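Local coordinates for putative thiosugar synthase (Amycolatopsis orientalis, PDB 4N6E) that probably makes a thiosugar, taking sulfur from the C-terminal thiocarboxylate of a ThiS/MoaD-type carrier protein, which it binds in this complex, at the interface of chains A and B. Numbering follows the deposited sequence. Chains: chain A, Putative thiosugar synthase; chain B, ThiS/MoaD family protein.

Contact 1 and contact 2 are neighbouring patches of one enzyme-carrier interface, the centres of their C-alpha atoms about 6 Å apart. Both draw on the short chain A helix 66-72 and share A:Met67 and B:Phe55. Contact 1 is mostly apolar, with a phenylalanine of the carrier set between that helix, strand 79-83 and the end of helix 90-104; contact 2 adds a salt bridge and a methionine lying against carrier side chains. Together they would fix how the carrier docks, and so where its Gly-Gly tail enters the enzyme. The deposited assembly holds two copies of each protein.

Contact 1: the interface of chains A and B. Residues chain A 65-67, 70, 80, 104; chain B 55, 86.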
# COMPACT_ATOMS: atom_id res chain seq x y z
N LEU A 65 -25.10 15.21 14.76
CA LEU A 65 -26.00 14.54 15.70
C LEU A 65 -26.33 13.13 15.25
O LEU A 65 -26.62 12.92 14.07
CB LEU A 65 -27.31 15.32 15.79
CG LEU A 65 -27.22 16.72 16.39
CD1 LEU A 65 -28.32 17.63 15.87
CD2 LEU A 65 -27.28 16.59 17.90
N LEU A 66 -26.33 12.17 16.17
CA LEU A 66 -26.80 10.82 15.86
C LEU A 66 -28.23 10.78 15.34
O LEU A 66 -28.57 9.91 14.55
CB LEU A 66 -26.68 9.88 17.07
CG LEU A 66 -25.42 9.04 17.03
CD1 LEU A 66 -24.19 9.93 17.04
CD2 LEU A 66 -25.37 8.08 18.19
N MET A 67 -29.06 11.71 15.80
CA MET A 67 -30.41 11.88 15.23
C MET A 67 -30.36 11.96 13.72
O MET A 67 -31.05 11.21 13.03
CB MET A 67 -31.03 13.17 15.73
CG MET A 67 -31.52 13.12 17.15
SD MET A 67 -32.51 14.59 17.46
CE MET A 67 -31.24 15.84 17.56
N ALA A 70 -28.61 8.70 12.04
CA ALA A 70 -29.45 7.51 12.08
C ALA A 70 -30.44 7.43 10.93
O ALA A 70 -30.76 6.35 10.46
CB ALA A 70 -30.20 7.42 13.40
N TRP A 80 -20.94 -0.32 17.50
CA TRP A 80 -20.89 1.02 18.08
C TRP A 80 -19.84 1.06 19.17
O TRP A 80 -19.88 0.24 20.08
CB TRP A 80 -22.24 1.40 18.71
CG TRP A 80 -23.34 1.67 17.73
CD1 TRP A 80 -23.56 1.05 16.54
CD2 TRP A 80 -24.39 2.61 17.89
NE1 TRP A 80 -24.67 1.56 15.93
CE2 TRP A 80 -25.21 2.52 16.75
CE3 TRP A 80 -24.73 3.52 18.89
CZ2 TRP A 80 -26.34 3.30 16.59
CZ3 TRP A 80 -25.85 4.29 18.73
CH2 TRP A 80 -26.64 4.19 17.59
N LEU A 104 -26.54 5.02 25.86
CA LEU A 104 -26.59 4.22 24.62
C LEU A 104 -26.28 2.76 24.83
O LEU A 104 -26.36 1.98 23.88
CB LEU A 104 -25.60 4.78 23.57
CG LEU A 104 -25.75 6.26 23.20
CD1 LEU A 104 -24.70 6.69 22.19
CD2 LEU A 104 -27.14 6.52 22.68
N PHE B 55 -31.38 9.77 21.54
CA PHE B 55 -30.06 10.34 21.27
C PHE B 55 -29.87 11.73 21.86
O PHE B 55 -29.01 12.49 21.39
CB PHE B 55 -29.81 10.38 19.77
CG PHE B 55 -29.74 9.01 19.15
CD1 PHE B 55 -29.10 7.97 19.81
CD2 PHE B 55 -30.31 8.76 17.91
CE1 PHE B 55 -29.04 6.71 19.26
CE2 PHE B 55 -30.26 7.49 17.36
CZ PHE B 55 -29.61 6.46 18.03
N ALA B 86 -26.04 13.03 21.76
CA ALA B 86 -25.12 12.03 21.25
C ALA B 86 -24.58 12.54 19.93
O ALA B 86 -25.34 12.98 19.08
CB ALA B 86 -25.86 10.72 21.03
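B:Phe55 points its ring at chain A because CG stands opposite its own carbonyl carbon and next to the backbone N (chi1 -65°). A:Leu104 has CD1 anti to its CA (chi2 179°), which leaves the other methyl, CD2, folded back toward the ring's rim. A:Leu66 lies over one face of the phenyl ring, its CB 4.0 Å from the ring centroid in a CH-pi contact displaced from the middle. At the rim, A:Leu104 CD2 lies in the ring plane, 3.8 Å from B:Phe55 CD1. A:Trp80 presents the outer edge of its six-membered ring to the far end of the phenylalanine, CH2 coming 3.8 Å from B:Phe55 CZ, so the indole meets it edge-on and does not stack. A:Ala70 CB adds a methyl 4.0 Å from B:Phe55 CE2, and A:Met67 runs past nearer the root of the side chain. With B:Phe55 cut back to an alanine, A:Trp80 and A:Leu104 would probably be left without their partner from the carrier, and a gap would open beside A:Leu66. B:Ala86 supplies the polar link: A:Leu66 N donates to B:Ala86 O at 3.2 Å, nearly straight at the hydrogen though arriving above the carbonyl plane. That amide opens helix 66-72, so the carrier's carbonyl caps an N-H in the helix's first turn. The methyl of B:Ala86 also rests on the leucine, CB 3.9 Å from A:Leu66 CD2. In the fold, B:Phe55 sits in the loop just before strand 56-60 of the ubiquitin-like carrier, and B:Ala86 between strands 80-85 and 87-88, close to the C-terminal tail that runs into the enzyme's ThiG-type barrel.

Contact 2: the interface of chains A and B. Residues chain A 67-68; chain B 45, 53, 55-56.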
# COMPACT_ATOMS: atom_id res chain seq x y z
N MET A 67 -29.06 11.71 15.80
CA MET A 67 -30.41 11.88 15.23
C MET A 67 -30.36 11.96 13.72
O MET A 67 -31.05 11.21 13.03
CB MET A 67 -31.03 13.17 15.73
CG MET A 67 -31.52 13.12 17.15
SD MET A 67 -32.51 14.59 17.46
CE MET A 67 -31.24 15.84 17.56
N ASP A 68 -29.52 12.86 13.22
CA ASP A 68 -29.41 13.14 11.79
C ASP A 68 -28.66 12.05 11.02
O ASP A 68 -28.91 11.84 9.84
CB ASP A 68 -28.72 14.49 11.56
CG ASP A 68 -29.46 15.63 12.24
OD1 ASP A 68 -30.70 15.59 12.29
OD2 ASP A 68 -28.81 16.56 12.75
N ARG B 45 -36.42 18.71 18.40
CA ARG B 45 -35.11 18.06 18.48
C ARG B 45 -34.93 17.28 19.79
O ARG B 45 -34.10 16.38 19.86
CB ARG B 45 -33.98 19.10 18.37
CG ARG B 45 -34.10 20.06 17.18
CD ARG B 45 -33.03 19.83 16.13
NE ARG B 45 -33.15 18.54 15.47
CZ ARG B 45 -32.29 18.07 14.56
NH1 ARG B 45 -31.22 18.78 14.21
NH2 ARG B 45 -32.49 16.87 14.02
N HIS B 53 -35.78 12.17 23.28
CA HIS B 53 -35.18 11.47 22.14
C HIS B 53 -34.11 10.54 22.69
O HIS B 53 -33.31 10.93 23.54
CB HIS B 53 -34.56 12.44 21.14
CG HIS B 53 -34.44 11.88 19.75
ND1 HIS B 53 -33.84 10.67 19.49
CD2 HIS B 53 -34.87 12.36 18.56
CE1 HIS B 53 -33.90 10.42 18.19
NE2 HIS B 53 -34.52 11.43 17.60
N PHE B 55 -31.38 9.77 21.54
CA PHE B 55 -30.06 10.34 21.27
C PHE B 55 -29.87 11.73 21.86
O PHE B 55 -29.01 12.49 21.39
CB PHE B 55 -29.81 10.38 19.77
CG PHE B 55 -29.74 9.01 19.15
CD1 PHE B 55 -29.10 7.97 19.81
CD2 PHE B 55 -30.31 8.76 17.91
CE1 PHE B 55 -29.04 6.71 19.26
CE2 PHE B 55 -30.26 7.49 17.36
CZ PHE B 55 -29.61 6.46 18.03
N ILE B 56 -30.66 12.03 22.89
CA ILE B 56 -30.53 13.28 23.62
C ILE B 56 -30.40 12.96 25.09
O ILE B 56 -31.07 12.07 25.58
CB ILE B 56 -31.77 14.18 23.38
CG1 ILE B 56 -31.73 14.74 21.96
CG2 ILE B 56 -31.83 15.32 24.38
CD1 ILE B 56 -30.64 15.75 21.73
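B:Arg45 and A:Asp68 supply the ionic part, a salt bridge from guanidinium to carboxylate. NH2 of B:Arg45 donates to OD1 of A:Asp68 at 2.8 Å, almost straight (170° at the hydrogen). The acceptor lies in the guanidinium plane and is met on its syn side, and the two flat groups are nearly coplanar, 30° apart. B:Arg45 NH1 stays 3.6 Å from A:Asp68 OD2, near but too long for a hydrogen bond, so the grip is through NH2 and OD1. A:Asp68 is also a calcium ligand in a crystal structure of this protein.

The apolar and aromatic part belongs to A:Met67. Its CG lies over one face of the B:His53 imidazole, 3.7 Å from the centroid and shifted toward the rim, while SD comes 3.4 Å from CD2 of B:His53. The thioether bends at its end (chi3 -74°), which carries the methyl CE over a face of the B:Arg45 guanidinium, 3.9 Å from CZ. One methionine thus touches both the imidazole and the group that makes the salt bridge. B:His53 in turn has a weak bond to its own chain, from the backbone N of B:Phe55 to ND1.

In the fold, A:Met67 and A:Asp68 lie in the first turn of helix 66-72; across from them, B:Arg45 lies near the end of helix 42-46 and B:His53 in the turn between strands 51-52 and 56-60 of the carrier.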